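Alpha-1,3-glucanase (Paenibacillus glycanilyticus, PDB 6K0P) catalyses the hydrolysis of alpha-1,3-glucan as a member of glycoside hydrolase family 87, and binds nigerose. Local coordinates at residues A[48-53]-A[380-385]; A[52-57]-A[134-139]; A[555-560]-A[565-570]; A[522-527]-A[561-566]. The protein carries 1 engineered substitution. All blocks are in the same frame, centred on the assembly; numbering follows the deposited sequence. Where two conformers were deposited one is given.

Interaction 1 (A[48-53]-A[380-385]); sequences EASGRS and ATNVRR. With CA (calcium ion), chain J; ACY (acetic acid), chain K.
The calcium-binding loop 48-53 of the D1 region meets N382, at a corner of the chain on strand 374-383. Here S50 faces the side chain of N382. S50 uses its backbone for the metal: S50 O lies 2.4 Å from the calcium ion. S53 O binds the ion as well, and E23, E25 and D168 complete the site. The hydroxyl of S50 has a different task. With OG anti to the backbone N (chi1 -172°), it reaches a water that gives one proton to S50 OG at 2.7 Å and the other to N382 OD1 at 2.8 Å. This water is the polar link across the contact. S50 CB packs 3.6 Å from N382 OD1. On the amide's other branch, N382 ND2 lies beside the backbone, 3.5 Å from E48 O. It makes no hydrogen bond to S50 N, since both are donors. Within the loop, R52 N bonds A49 O at 2.9 Å. The E48 carboxylate turns to G43 and L135 instead. Before N382, the strand runs between strands 343-350 and 397-407 of the parallel beta-helix expected of the D2 region. The loop also reaches strand 397-407, because G51 N and R52 NE both bond D406. A49 and S50 also pack on D168 and L169 of strand 165-173.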
loop_
_atom_site.group_PDB
_atom_site.type_symbol
_atom_site.label_atom_id
_atom_site.label_comp_id
_atom_site.label_asym_id
_atom_site.label_seq_id
_atom_site.Cartn_x
_atom_site.Cartn_y
_atom_site.Cartn_z
ATOM N N GLU A 48 8.181 -6.168 -11.060
ATOM C CA GLU A 48 6.935 -5.617 -10.534
ATOM C C GLU A 48 6.039 -6.656 -9.878
ATOM O O GLU A 48 4.975 -6.296 -9.365
ATOM C CB GLU A 48 6.160 -4.880 -11.629
ATOM C CG GLU A 48 6.868 -3.618 -12.120
ATOM C CD GLU A 48 5.931 -2.648 -12.805
ATOM O OE1 GLU A 48 4.714 -2.920 -12.858
ATOM O OE2 GLU A 48 6.414 -1.597 -13.285
ATOM N N ALA A 49 6.426 -7.922 -9.900
ATOM C CA ALA A 49 5.614 -8.975 -9.314
ATOM C C ALA A 49 5.828 -9.061 -7.805
ATOM O O ALA A 49 6.888 -8.714 -7.278
ATOM C CB ALA A 49 5.980 -10.326 -9.939
ATOM N N SER A 50 4.785 -9.507 -7.106
ATOM C CA SER A 50 4.943 -9.935 -5.723
ATOM C C SER A 50 5.982 -11.051 -5.650
ATOM O O SER A 50 5.947 -12.001 -6.434
ATOM C CB SER A 50 3.592 -10.437 -5.213
ATOM O OG SER A 50 3.630 -10.701 -3.817
ATOM N N GLY A 51 6.922 -10.923 -4.719
ATOM C CA GLY A 51 8.017 -11.872 -4.665
ATOM C C GLY A 51 9.028 -11.711 -5.773
ATOM O O GLY A 51 9.941 -12.535 -5.878
ATOM N N ARG A 52 8.889 -10.666 -6.594
ATOM C CA ARG A 52 9.737 -10.425 -7.758
ATOM C C ARG A 52 9.705 -11.578 -8.754
ATOM O O ARG A 52 10.648 -11.758 -9.529
ATOM C CB ARG A 52 11.173 -10.033 -7.388
ATOM C CG ARG A 52 11.230 -8.948 -6.320
ATOM C CD ARG A 52 10.646 -7.609 -6.806
ATOM N NE ARG A 52 10.759 -6.636 -5.721
ATOM C CZ ARG A 52 10.972 -5.329 -5.879
ATOM N NH1 ARG A 52 11.067 -4.785 -7.091
ATOM N NH2 ARG A 52 11.086 -4.559 -4.804
ATOM N N SER A 53 8.616 -12.349 -8.773
ATOM C CA SER A 53 8.492 -13.412 -9.760
ATOM C C SER A 53 7.024 -13.717 -10.037
ATOM O O SER A 53 6.142 -13.473 -9.212
ATOM C CB SER A 53 9.231 -14.676 -9.304
ATOM O OG SER A 53 9.105 -15.727 -10.253
ATOM N N ALA A 380 1.468 -3.565 3.686
ATOM C CA ALA A 380 1.541 -2.767 2.463
ATOM C C ALA A 380 2.556 -3.415 1.534
ATOM O O ALA A 380 3.747 -3.460 1.852
ATOM C CB ALA A 380 1.921 -1.319 2.774
ATOM N N THR A 381 2.093 -3.919 0.390
ATOM C CA THR A 381 2.959 -4.655 -0.525
ATOM C C THR A 381 2.757 -4.135 -1.942
ATOM O O THR A 381 1.767 -3.467 -2.242
ATOM C CB THR A 381 2.653 -6.151 -0.512
ATOM O OG1 THR A 381 1.299 -6.357 -0.929
ATOM C CG2 THR A 381 2.853 -6.734 0.891
ATOM N N ASN A 382 3.697 -4.466 -2.826
ATOM C CA ASN A 382 3.622 -4.030 -4.219
ATOM C C ASN A 382 3.363 -2.527 -4.295
ATOM O O ASN A 382 2.420 -2.060 -4.943
ATOM C CB ASN A 382 2.556 -4.807 -4.994
ATOM C CG ASN A 382 2.956 -6.238 -5.278
ATOM O OD1 ASN A 382 2.248 -7.166 -4.901
ATOM N ND2 ASN A 382 4.083 -6.430 -5.968
ATOM N N VAL A 383 4.198 -1.761 -3.598
ATOM C CA VAL A 383 4.054 -0.310 -3.576
ATOM C C VAL A 383 4.592 0.212 -4.901
ATOM O O VAL A 383 5.790 0.102 -5.179
ATOM C CB VAL A 383 4.803 0.314 -2.397
ATOM C CG1 VAL A 383 4.403 1.772 -2.273
ATOM C CG2 VAL A 383 4.491 -0.436 -1.101
ATOM N N ARG A 384 3.712 0.772 -5.723
ATOM C CA ARG A 384 4.080 1.063 -7.103
ATOM C C ARG A 384 4.902 2.339 -7.248
ATOM O O ARG A 384 5.482 2.575 -8.313
ATOM C CB ARG A 384 2.826 1.080 -7.977
ATOM C CG ARG A 384 2.061 -0.246 -7.896
ATOM C CD ARG A 384 1.012 -0.353 -8.981
ATOM N NE ARG A 384 -0.183 0.433 -8.694
ATOM C CZ ARG A 384 -1.254 0.431 -9.475
ATOM N NH1 ARG A 384 -1.256 -0.295 -10.587
ATOM N NH2 ARG A 384 -2.318 1.152 -9.152
ATOM N N ARG A 385 4.958 3.160 -6.204
ATOM C CA ARG A 385 5.823 4.327 -6.137
ATOM C C ARG A 385 5.847 4.756 -4.680
ATOM O O ARG A 385 4.833 4.628 -3.992
ATOM C CB ARG A 385 5.267 5.465 -7.012
ATOM C CG ARG A 385 6.024 6.771 -6.870
ATOM C CD ARG A 385 5.327 7.874 -7.626
ATOM N NE ARG A 385 5.965 9.158 -7.367
ATOM C CZ ARG A 385 5.868 10.196 -8.180
ATOM N NH1 ARG A 385 5.151 10.093 -9.296
ATOM N NH2 ARG A 385 6.489 11.330 -7.876
HETATM CA CA CA J . 4.662 -13.757 -7.379
HETATM C C ACY K . 8.044 10.347 -4.746
HETATM O O ACY K . 7.684 11.504 -5.180
HETATM O OXT ACY K . 7.671 9.272 -5.191
HETATM C CH3 ACY K . 9.026 10.425 -3.584
HETATM O O HOH W 1 1.943 -8.856 -2.742
#

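Interaction 2 (A[52-57]-A[134-139]); sequences RSSVYL and WLYEDA. With CA (calcium ion), chain J.
Two groups hold Y136 OH: the hydroxyl of S54 and the backbone oxygen of Y45. S54 OG lies 2.8 Å from Y136 OH, a hydrogen bond whose proton is not settled. Y45 O can only accept, so Y136 OH is the donor in that second bond. S54 OG also makes a weak, unsettled bond to S53 O at 3.2 Å. S54 has a second conformer, so its bonds may not be permanent. S53 O itself binds the calcium ion at 2.4 Å. The phenol's partner S54 thus directly follows a metal ligand. S54 places OG beside its own backbone N (chi1 -69°), which aims the hydroxyl at the end of the tyrosine. S54 CB comes within 3.5 Å of Y136 OH. The Y136 ring itself packs among R78, A80, Y166 and D168 on strands 72-80 and 165-173. Those two strands lie between 55-57 and 137-143 in the antiparallel sheet of the D1 region. The two hydroxyls join the loop before 55-57 to the chain leading into 137-143. Farther on, E137 OE2 accepts a bond from D138 N at 2.8 Å, met from above the carboxylate plane. D138 forms a salt bridge to R350. A phenylalanine in place of Y136 would remove the hydroxyl and would probably leave Y45 O without this donor and S54 OG without its phenol partner. The contact is buried, small and almost wholly polar. It rests on two hydroxyls, with Y45 O as the phenol's acceptor, more than on apolar packing.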
loop_
_atom_site.group_PDB
_atom_site.type_symbol
_atom_site.label_atom_id
_atom_site.label_comp_id
_atom_site.label_asym_id
_atom_site.label_seq_id
_atom_site.Cartn_x
_atom_site.Cartn_y
_atom_site.Cartn_z
ATOM N N ARG A 52 8.889 -10.666 -6.594
ATOM C CA ARG A 52 9.737 -10.425 -7.758
ATOM C C ARG A 52 9.705 -11.578 -8.754
ATOM O O ARG A 52 10.648 -11.758 -9.529
ATOM C CB ARG A 52 11.173 -10.033 -7.388
ATOM C CG ARG A 52 11.230 -8.948 -6.320
ATOM C CD ARG A 52 10.646 -7.609 -6.806
ATOM N NE ARG A 52 10.759 -6.636 -5.721
ATOM C CZ ARG A 52 10.972 -5.329 -5.879
ATOM N NH1 ARG A 52 11.067 -4.785 -7.091
ATOM N NH2 ARG A 52 11.086 -4.559 -4.804
ATOM N N SER A 53 8.616 -12.349 -8.773
ATOM C CA SER A 53 8.492 -13.412 -9.760
ATOM C C SER A 53 7.024 -13.717 -10.037
ATOM O O SER A 53 6.142 -13.473 -9.212
ATOM C CB SER A 53 9.231 -14.676 -9.304
ATOM O OG SER A 53 9.105 -15.727 -10.253
ATOM N N SER A 54 6.787 -14.265 -11.223
ATOM C CA SER A 54 5.482 -14.750 -11.646
ATOM C C SER A 54 5.705 -15.991 -12.490
ATOM O O SER A 54 6.841 -16.327 -12.842
ATOM C CB SER A 54 4.746 -13.716 -12.503
ATOM O OG SER A 54 4.373 -12.605 -11.730
ATOM N N VAL A 55 4.615 -16.672 -12.829
ATOM C CA VAL A 55 4.669 -17.781 -13.779
ATOM C C VAL A 55 3.954 -17.342 -15.042
ATOM O O VAL A 55 2.762 -17.009 -15.009
ATOM C CB VAL A 55 4.068 -19.075 -13.217
ATOM C CG1 VAL A 55 4.159 -20.178 -14.271
ATOM C CG2 VAL A 55 4.798 -19.492 -11.944
ATOM N N TYR A 56 4.689 -17.328 -16.150
ATOM C CA TYR A 56 4.185 -16.899 -17.444
ATOM C C TYR A 56 3.558 -18.092 -18.153
ATOM O O TYR A 56 4.230 -19.104 -18.396
ATOM C CB TYR A 56 5.386 -16.382 -18.233
ATOM C CG TYR A 56 5.170 -15.832 -19.627
ATOM C CD1 TYR A 56 4.219 -14.851 -19.895
ATOM C CD2 TYR A 56 5.993 -16.243 -20.664
ATOM C CE1 TYR A 56 4.079 -14.315 -21.181
ATOM C CE2 TYR A 56 5.859 -15.722 -21.930
ATOM C CZ TYR A 56 4.906 -14.768 -22.188
ATOM O OH TYR A 56 4.810 -14.253 -23.471
ATOM N N LEU A 57 2.271 -17.976 -18.482
ATOM C CA LEU A 57 1.552 -18.989 -19.243
ATOM C C LEU A 57 1.385 -18.459 -20.658
ATOM O O LEU A 57 0.768 -17.411 -20.867
ATOM C CB LEU A 57 0.189 -19.287 -18.615
ATOM C CG LEU A 57 0.153 -19.539 -17.106
ATOM C CD1 LEU A 57 -1.281 -19.816 -16.653
ATOM C CD2 LEU A 57 1.073 -20.700 -16.723
ATOM N N TRP A 134 3.807 -0.332 -14.043
ATOM C CA TRP A 134 2.557 -0.665 -13.350
ATOM C C TRP A 134 1.753 -1.691 -14.156
ATOM O O TRP A 134 0.602 -1.469 -14.547
ATOM C CB TRP A 134 1.723 0.585 -13.035
ATOM C CG TRP A 134 2.358 1.556 -12.086
ATOM C CD1 TRP A 134 3.685 1.643 -11.730
ATOM C CD2 TRP A 134 1.679 2.577 -11.352
ATOM N NE1 TRP A 134 3.860 2.683 -10.832
ATOM C CE2 TRP A 134 2.640 3.263 -10.587
ATOM C CE3 TRP A 134 0.344 2.988 -11.285
ATOM C CZ2 TRP A 134 2.307 4.330 -9.753
ATOM C CZ3 TRP A 134 0.011 4.039 -10.449
ATOM C CH2 TRP A 134 0.991 4.695 -9.692
ATOM N N LEU A 135 2.397 -2.831 -14.389
ATOM C CA LEU A 135 1.961 -3.799 -15.384
ATOM C C LEU A 135 0.924 -4.783 -14.863
ATOM O O LEU A 135 0.208 -5.379 -15.673
ATOM C CB LEU A 135 3.172 -4.595 -15.876
ATOM C CG LEU A 135 4.342 -3.758 -16.396
ATOM C CD1 LEU A 135 5.578 -4.636 -16.552
ATOM C CD2 LEU A 135 3.967 -3.130 -17.728
ATOM N N TYR A 136 0.839 -4.971 -13.548
ATOM C CA TYR A 136 -0.039 -5.972 -12.954
ATOM C C TYR A 136 -1.398 -5.387 -12.588
ATOM O O TYR A 136 -1.531 -4.197 -12.297
ATOM C CB TYR A 136 0.626 -6.609 -11.722
ATOM C CG TYR A 136 1.667 -7.613 -12.144
ATOM C CD1 TYR A 136 1.309 -8.927 -12.409
ATOM C CD2 TYR A 136 2.990 -7.240 -12.350
ATOM C CE1 TYR A 136 2.237 -9.851 -12.862
ATOM C CE2 TYR A 136 3.933 -8.166 -12.786
ATOM C CZ TYR A 136 3.547 -9.468 -13.038
ATOM O OH TYR A 136 4.461 -10.400 -13.477
ATOM N N GLU A 137 -2.413 -6.243 -12.636
ATOM C CA GLU A 137 -3.740 -5.896 -12.149
ATOM C C GLU A 137 -4.417 -7.172 -11.664
ATOM O O GLU A 137 -3.824 -8.257 -11.668
ATOM C CB GLU A 137 -4.551 -5.136 -13.205
ATOM C CG GLU A 137 -4.779 -3.660 -12.860
ATOM C CD GLU A 137 -5.713 -3.467 -11.681
ATOM O OE1 GLU A 137 -5.639 -2.414 -11.017
ATOM O OE2 GLU A 137 -6.549 -4.364 -11.432
ATOM N N ASP A 138 -5.667 -7.039 -11.221
ATOM C CA ASP A 138 -6.318 -8.108 -10.477
ATOM C C ASP A 138 -7.621 -8.525 -11.143
ATOM O O ASP A 138 -8.325 -7.709 -11.750
ATOM C CB ASP A 138 -6.671 -7.667 -9.052
ATOM C CG ASP A 138 -5.457 -7.428 -8.174
ATOM O OD1 ASP A 138 -4.300 -7.679 -8.604
ATOM O OD2 ASP A 138 -5.681 -6.973 -7.028
ATOM N N ALA A 139 -7.953 -9.803 -10.987
ATOM C CA ALA A 139 -9.256 -10.325 -11.382
ATOM C C ALA A 139 -9.885 -11.020 -10.183
ATOM O O ALA A 139 -9.214 -11.771 -9.467
ATOM C CB ALA A 139 -9.112 -11.326 -12.534
HETATM CA CA CA J . 4.662 -13.757 -7.379
#

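Interaction 3 (A[555-560]-A[565-570]); sequences YGEAQS and VTRVSG. With SO4 (sulfate ion), chain E.
E557 and R567 form a bidentate, end-on salt bridge at the surface. The guanidinium's NH1 and NH2 each take one carboxylate oxygen. R567 NH2 lies 2.9 Å from E557 OE1, and R567 NH1 lies 3.0 Å from E557 OE2. Both bonds are nearly straight, both oxygens are met on their syn side, and the two planes are only 12° apart. E557 gets there with CG anti to the backbone N (chi1 -173°) and the chain extended beyond it. With an alanine in place of E557, R567 would lose its carboxylate mate, and its guanidinium, still held at NH2 by W573 O, is likely to turn more freely. A water donates to E557 OE2 at 2.9 Å and accepts from V565 N at 3.0 Å.

V565 packs against the same side chain: its CB lies 3.5 Å from the carboxylate oxygen E557 OE2, its CG2 4.2 Å from E557 CG, and the two side chains cross at about a right angle. The contact belongs to the last turns of the parallel beta-helix expected of this pectate-lyase-like clan. Here a type I beta turn, E557 to S560, leads towards the final strand, 563-569.

The turn and G556 before it hold a sulfate, probably from the crystallisation liquor. G556 N donates to sulfate O4 and A558 N to sulfate O3, each at 2.9 Å. Q559 NE2 bonds sulfate O1 and Y555 OH.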
loop_
_atom_site.group_PDB
_atom_site.type_symbol
_atom_site.label_atom_id
_atom_site.label_comp_id
_atom_site.label_asym_id
_atom_site.label_seq_id
_atom_site.Cartn_x
_atom_site.Cartn_y
_atom_site.Cartn_z
ATOM N N TYR A 555 28.686 1.140 5.530
ATOM C CA TYR A 555 29.385 2.087 4.679
ATOM C C TYR A 555 29.203 3.498 5.224
ATOM O O TYR A 555 28.101 3.873 5.651
ATOM C CB TYR A 555 28.851 2.048 3.235
ATOM C CG TYR A 555 29.539 3.075 2.365
ATOM C CD1 TYR A 555 30.761 2.792 1.769
ATOM C CD2 TYR A 555 28.988 4.336 2.169
ATOM C CE1 TYR A 555 31.408 3.732 0.991
ATOM C CE2 TYR A 555 29.635 5.294 1.398
ATOM C CZ TYR A 555 30.842 4.981 0.810
ATOM O OH TYR A 555 31.498 5.921 0.047
ATOM N N GLY A 556 30.285 4.280 5.207
ATOM C CA GLY A 556 30.227 5.709 5.429
ATOM C C GLY A 556 30.713 6.181 6.784
ATOM O O GLY A 556 30.797 7.399 7.000
ATOM N N GLU A 557 31.036 5.264 7.701
ATOM C CA GLU A 557 31.319 5.665 9.078
ATOM C C GLU A 557 32.553 6.562 9.164
ATOM O O GLU A 557 32.537 7.596 9.847
ATOM C CB GLU A 557 31.471 4.435 9.969
ATOM C CG GLU A 557 31.589 4.808 11.442
ATOM C CD GLU A 557 31.543 3.612 12.373
ATOM O OE1 GLU A 557 31.637 2.458 11.898
ATOM O OE2 GLU A 557 31.399 3.839 13.591
ATOM N N ALA A 558 33.635 6.182 8.479
ATOM C CA ALA A 558 34.860 6.973 8.536
ATOM C C ALA A 558 34.705 8.314 7.836
ATOM O O ALA A 558 35.419 9.268 8.166
ATOM C CB ALA A 558 36.019 6.188 7.919
ATOM N N GLN A 559 33.797 8.410 6.867
ATOM C CA GLN A 559 33.600 9.622 6.082
ATOM C C GLN A 559 32.512 10.520 6.640
ATOM O O GLN A 559 32.137 11.502 5.988
ATOM C CB GLN A 559 33.259 9.269 4.633
ATOM C CG GLN A 559 34.323 8.476 3.917
ATOM C CD GLN A 559 33.840 8.015 2.563
ATOM O OE1 GLN A 559 33.908 8.762 1.583
ATOM N NE2 GLN A 559 33.304 6.796 2.510
ATOM N N SER A 560 31.991 10.200 7.822
ATOM C CA SER A 560 30.909 10.960 8.444
ATOM C C SER A 560 31.387 11.478 9.795
ATOM O O SER A 560 30.986 10.963 10.853
ATOM C CB SER A 560 29.633 10.131 8.546
ATOM O OG SER A 560 29.329 9.543 7.285
ATOM N N VAL A 565 28.138 6.705 15.426
ATOM C CA VAL A 565 27.508 5.395 15.546
ATOM C C VAL A 565 27.849 4.859 16.929
ATOM O O VAL A 565 29.030 4.739 17.279
ATOM C CB VAL A 565 28.029 4.439 14.461
ATOM C CG1 VAL A 565 27.420 3.043 14.622
ATOM C CG2 VAL A 565 27.766 4.995 13.071
ATOM N N THR A 566 26.835 4.552 17.723
ATOM C CA THR A 566 27.029 3.967 19.051
ATOM C C THR A 566 26.628 2.498 19.005
ATOM O O THR A 566 25.449 2.178 18.826
ATOM C CB THR A 566 26.225 4.718 20.109
ATOM O OG1 THR A 566 26.694 6.069 20.184
ATOM C CG2 THR A 566 26.389 4.053 21.478
ATOM N N ARG A 567 27.604 1.610 19.188
ATOM C CA ARG A 567 27.353 0.171 19.255
ATOM C C ARG A 567 27.181 -0.178 20.728
ATOM O O ARG A 567 28.152 -0.411 21.450
ATOM C CB ARG A 567 28.515 -0.597 18.640
ATOM C CG ARG A 567 28.697 -0.394 17.137
ATOM C CD ARG A 567 30.088 -0.852 16.731
ATOM N NE ARG A 567 30.313 -0.880 15.287
ATOM C CZ ARG A 567 30.621 0.186 14.553
ATOM N NH1 ARG A 567 30.721 1.390 15.108
ATOM N NH2 ARG A 567 30.817 0.056 13.250
ATOM N N VAL A 568 25.931 -0.206 21.188
ATOM C CA VAL A 568 25.670 -0.447 22.606
ATOM C C VAL A 568 26.092 -1.860 22.994
ATOM O O VAL A 568 26.918 -2.058 23.894
ATOM C CB VAL A 568 24.194 -0.166 22.940
ATOM C CG1 VAL A 568 23.940 -0.408 24.420
ATOM C CG2 VAL A 568 23.829 1.268 22.560
ATOM N N SER A 569 25.541 -2.858 22.311
ATOM C CA SER A 569 25.824 -4.262 22.562
ATOM C C SER A 569 25.160 -5.073 21.461
ATOM O O SER A 569 24.238 -4.597 20.788
ATOM C CB SER A 569 25.278 -4.713 23.919
ATOM O OG SER A 569 23.861 -4.612 23.958
ATOM N N GLY A 570 25.644 -6.300 21.282
ATOM C CA GLY A 570 24.962 -7.270 20.444
ATOM C C GLY A 570 25.043 -7.041 18.951
ATOM O O GLY A 570 24.262 -7.642 18.209
HETATM S S SO4 E . 33.854 4.365 5.302
HETATM O O1 SO4 E . 33.412 5.742 5.236
HETATM O O2 SO4 E . 35.211 4.301 4.714
HETATM O O3 SO4 E . 33.901 3.889 6.674
HETATM O O4 SO4 E . 32.961 3.463 4.563
HETATM O O HOH W 2 30.838 6.573 14.224
#

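Interaction 4 (A[522-527]-A[561-566]); sequences IKLVVR and PNFTVT
From a corner of the chain at I522, the segment leads to L524, which meets F563 and V565. K523 comes first along the way, and its ammonium group, NZ, forms a salt bridge with D454. L524 then carries the contact. Its CG is anti to the carbonyl carbon (chi1 -48°), and both methyls reach the other segment. L524 CD1 lies 3.8 Å from F563 CD2 and equally 3.8 Å from V565 CG2, so one methyl touches two residues. L524 CD2 takes the outer part of the ring, 3.8 Å from F563 CE2. The leucine and phenylalanine side chains cross at about a right angle.

This is packing inside the parallel beta-helix. L524 comes from strand 520-524, which stacks between 490-496 and 554-555. F563 and V565 come from strand 563-569, which pairs with 537-541. The contact therefore joins two stacks of strands across what is probably the interior of the helix near its C-terminal end. F494 and A539 touch the same cluster, the first on L524 and the second on F563.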
loop_
_atom_site.group_PDB
_atom_site.type_symbol
_atom_site.label_atom_id
_atom_site.label_comp_id
_atom_site.label_asym_id
_atom_site.label_seq_id
_atom_site.Cartn_x
_atom_site.Cartn_y
_atom_site.Cartn_z
ATOM N N ILE A 522 24.111 -1.173 6.700
ATOM C CA ILE A 522 23.843 0.203 7.098
ATOM C C ILE A 522 24.641 1.118 6.183
ATOM O O ILE A 522 25.831 0.877 5.950
ATOM C CB ILE A 522 24.244 0.433 8.569
ATOM C CG1 ILE A 522 23.424 -0.480 9.484
ATOM C CG2 ILE A 522 24.096 1.917 8.954
ATOM C CD1 ILE A 522 23.979 -0.612 10.878
ATOM N N LYS A 523 23.991 2.149 5.645
ATOM C CA LYS A 523 24.682 3.174 4.873
ATOM C C LYS A 523 24.479 4.524 5.542
ATOM O O LYS A 523 23.336 4.949 5.770
ATOM C CB LYS A 523 24.201 3.236 3.424
ATOM C CG LYS A 523 24.900 4.359 2.649
ATOM C CD LYS A 523 24.660 4.262 1.149
ATOM C CE LYS A 523 25.278 5.449 0.412
ATOM N NZ LYS A 523 25.045 5.386 -1.071
ATOM N N LEU A 524 25.585 5.183 5.878
ATOM C CA LEU A 524 25.575 6.600 6.213
ATOM C C LEU A 524 25.879 7.342 4.917
ATOM O O LEU A 524 26.982 7.225 4.374
ATOM C CB LEU A 524 26.607 6.895 7.304
ATOM C CG LEU A 524 26.609 5.978 8.535
ATOM C CD1 LEU A 524 27.673 6.436 9.554
ATOM C CD2 LEU A 524 25.241 5.904 9.215
ATOM N N VAL A 525 24.890 8.056 4.387
ATOM C CA VAL A 525 25.057 8.705 3.091
ATOM C C VAL A 525 26.087 9.820 3.227
ATOM O O VAL A 525 25.936 10.726 4.054
ATOM C CB VAL A 525 23.714 9.227 2.560
ATOM C CG1 VAL A 525 23.896 9.916 1.195
ATOM C CG2 VAL A 525 22.704 8.076 2.470
ATOM N N VAL A 526 27.135 9.759 2.406
ATOM C CA VAL A 526 28.233 10.721 2.470
ATOM C C VAL A 526 28.019 11.884 1.513
ATOM O O VAL A 526 28.257 13.044 1.864
ATOM C CB VAL A 526 29.562 9.988 2.188
ATOM C CG1 VAL A 526 30.722 10.980 2.112
ATOM C CG2 VAL A 526 29.826 8.956 3.252
ATOM N N ARG A 527 27.589 11.595 0.286
ATOM C CA ARG A 527 27.326 12.640 -0.695
ATOM C C ARG A 527 26.266 12.080 -1.639
ATOM O O ARG A 527 26.591 11.325 -2.564
ATOM C CB ARG A 527 28.598 13.037 -1.440
ATOM C CG ARG A 527 28.383 14.156 -2.455
ATOM C CD ARG A 527 29.695 14.620 -3.104
ATOM N NE ARG A 527 30.290 13.642 -4.016
ATOM C CZ ARG A 527 31.331 12.872 -3.710
ATOM N NH1 ARG A 527 31.889 12.952 -2.508
ATOM N NH2 ARG A 527 31.816 12.016 -4.605
ATOM N N PRO A 561 32.251 12.504 9.794
ATOM C CA PRO A 561 32.859 12.973 11.047
ATOM C C PRO A 561 31.904 13.699 11.972
ATOM O O PRO A 561 32.282 13.956 13.122
ATOM C CB PRO A 561 33.973 13.911 10.562
ATOM C CG PRO A 561 33.473 14.441 9.268
ATOM C CD PRO A 561 32.706 13.292 8.632
ATOM N N ASN A 562 30.698 14.048 11.517
ATOM C CA ASN A 562 29.706 14.729 12.339
ATOM C C ASN A 562 28.646 13.778 12.884
ATOM O O ASN A 562 27.678 14.239 13.502
ATOM C CB ASN A 562 29.017 15.834 11.531
ATOM C CG ASN A 562 29.981 16.605 10.651
ATOM O OD1 ASN A 562 30.133 16.315 9.456
ATOM N ND2 ASN A 562 30.638 17.604 11.237
ATOM N N PHE A 563 28.798 12.473 12.653
ATOM C CA PHE A 563 27.802 11.469 13.009
ATOM C C PHE A 563 28.476 10.391 13.841
ATOM O O PHE A 563 29.509 9.850 13.431
ATOM C CB PHE A 563 27.209 10.829 11.744
ATOM C CG PHE A 563 25.983 9.981 12.006
ATOM C CD1 PHE A 563 24.728 10.555 11.966
ATOM C CD2 PHE A 563 26.085 8.619 12.284
ATOM C CE1 PHE A 563 23.584 9.793 12.190
ATOM C CE2 PHE A 563 24.933 7.853 12.511
ATOM C CZ PHE A 563 23.691 8.453 12.461
ATOM N N THR A 564 27.900 10.074 14.998
ATOM C CA THR A 564 28.456 9.060 15.889
ATOM C C THR A 564 27.575 7.817 15.880
ATOM O O THR A 564 26.406 7.872 16.278
ATOM C CB THR A 564 28.598 9.596 17.314
ATOM O OG1 THR A 564 29.538 10.678 17.318
ATOM C CG2 THR A 564 29.079 8.489 18.242
ATOM N N VAL A 565 28.138 6.705 15.426
ATOM C CA VAL A 565 27.508 5.395 15.546
ATOM C C VAL A 565 27.849 4.859 16.929
ATOM O O VAL A 565 29.030 4.739 17.279
ATOM C CB VAL A 565 28.029 4.439 14.461
ATOM C CG1 VAL A 565 27.420 3.043 14.622
ATOM C CG2 VAL A 565 27.766 4.995 13.071
ATOM N N THR A 566 26.835 4.552 17.723
ATOM C CA THR A 566 27.029 3.967 19.051
ATOM C C THR A 566 26.628 2.498 19.005
ATOM O O THR A 566 25.449 2.178 18.826
ATOM C CB THR A 566 26.225 4.718 20.109
ATOM O OG1 THR A 566 26.694 6.069 20.184
ATOM C CG2 THR A 566 26.389 4.053 21.478
#

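Overall arrangement
Following the chain, interactions 1 and 2 start from the same loop, 48-53 running into 52-57. Interaction 2 closes first, at 134-139, within the D1 region. Interaction 1 closes later, at 380-385, so interaction 2 nests inside its span. The pair share R52 and S53 beside the calcium and touch through E48 and L135. Interaction 1 ties the D1 region to the beta-helix. Both are finished before interaction 4 opens at 522. Interaction 3 opens at 555, inside that span, and ends at 570, beyond it, so the two cross. They share V565 and T566 and tie the last turns of the beta-helix. The centres of interactions 3 and 4 lie about 32 and 30 Å from that of interaction 1.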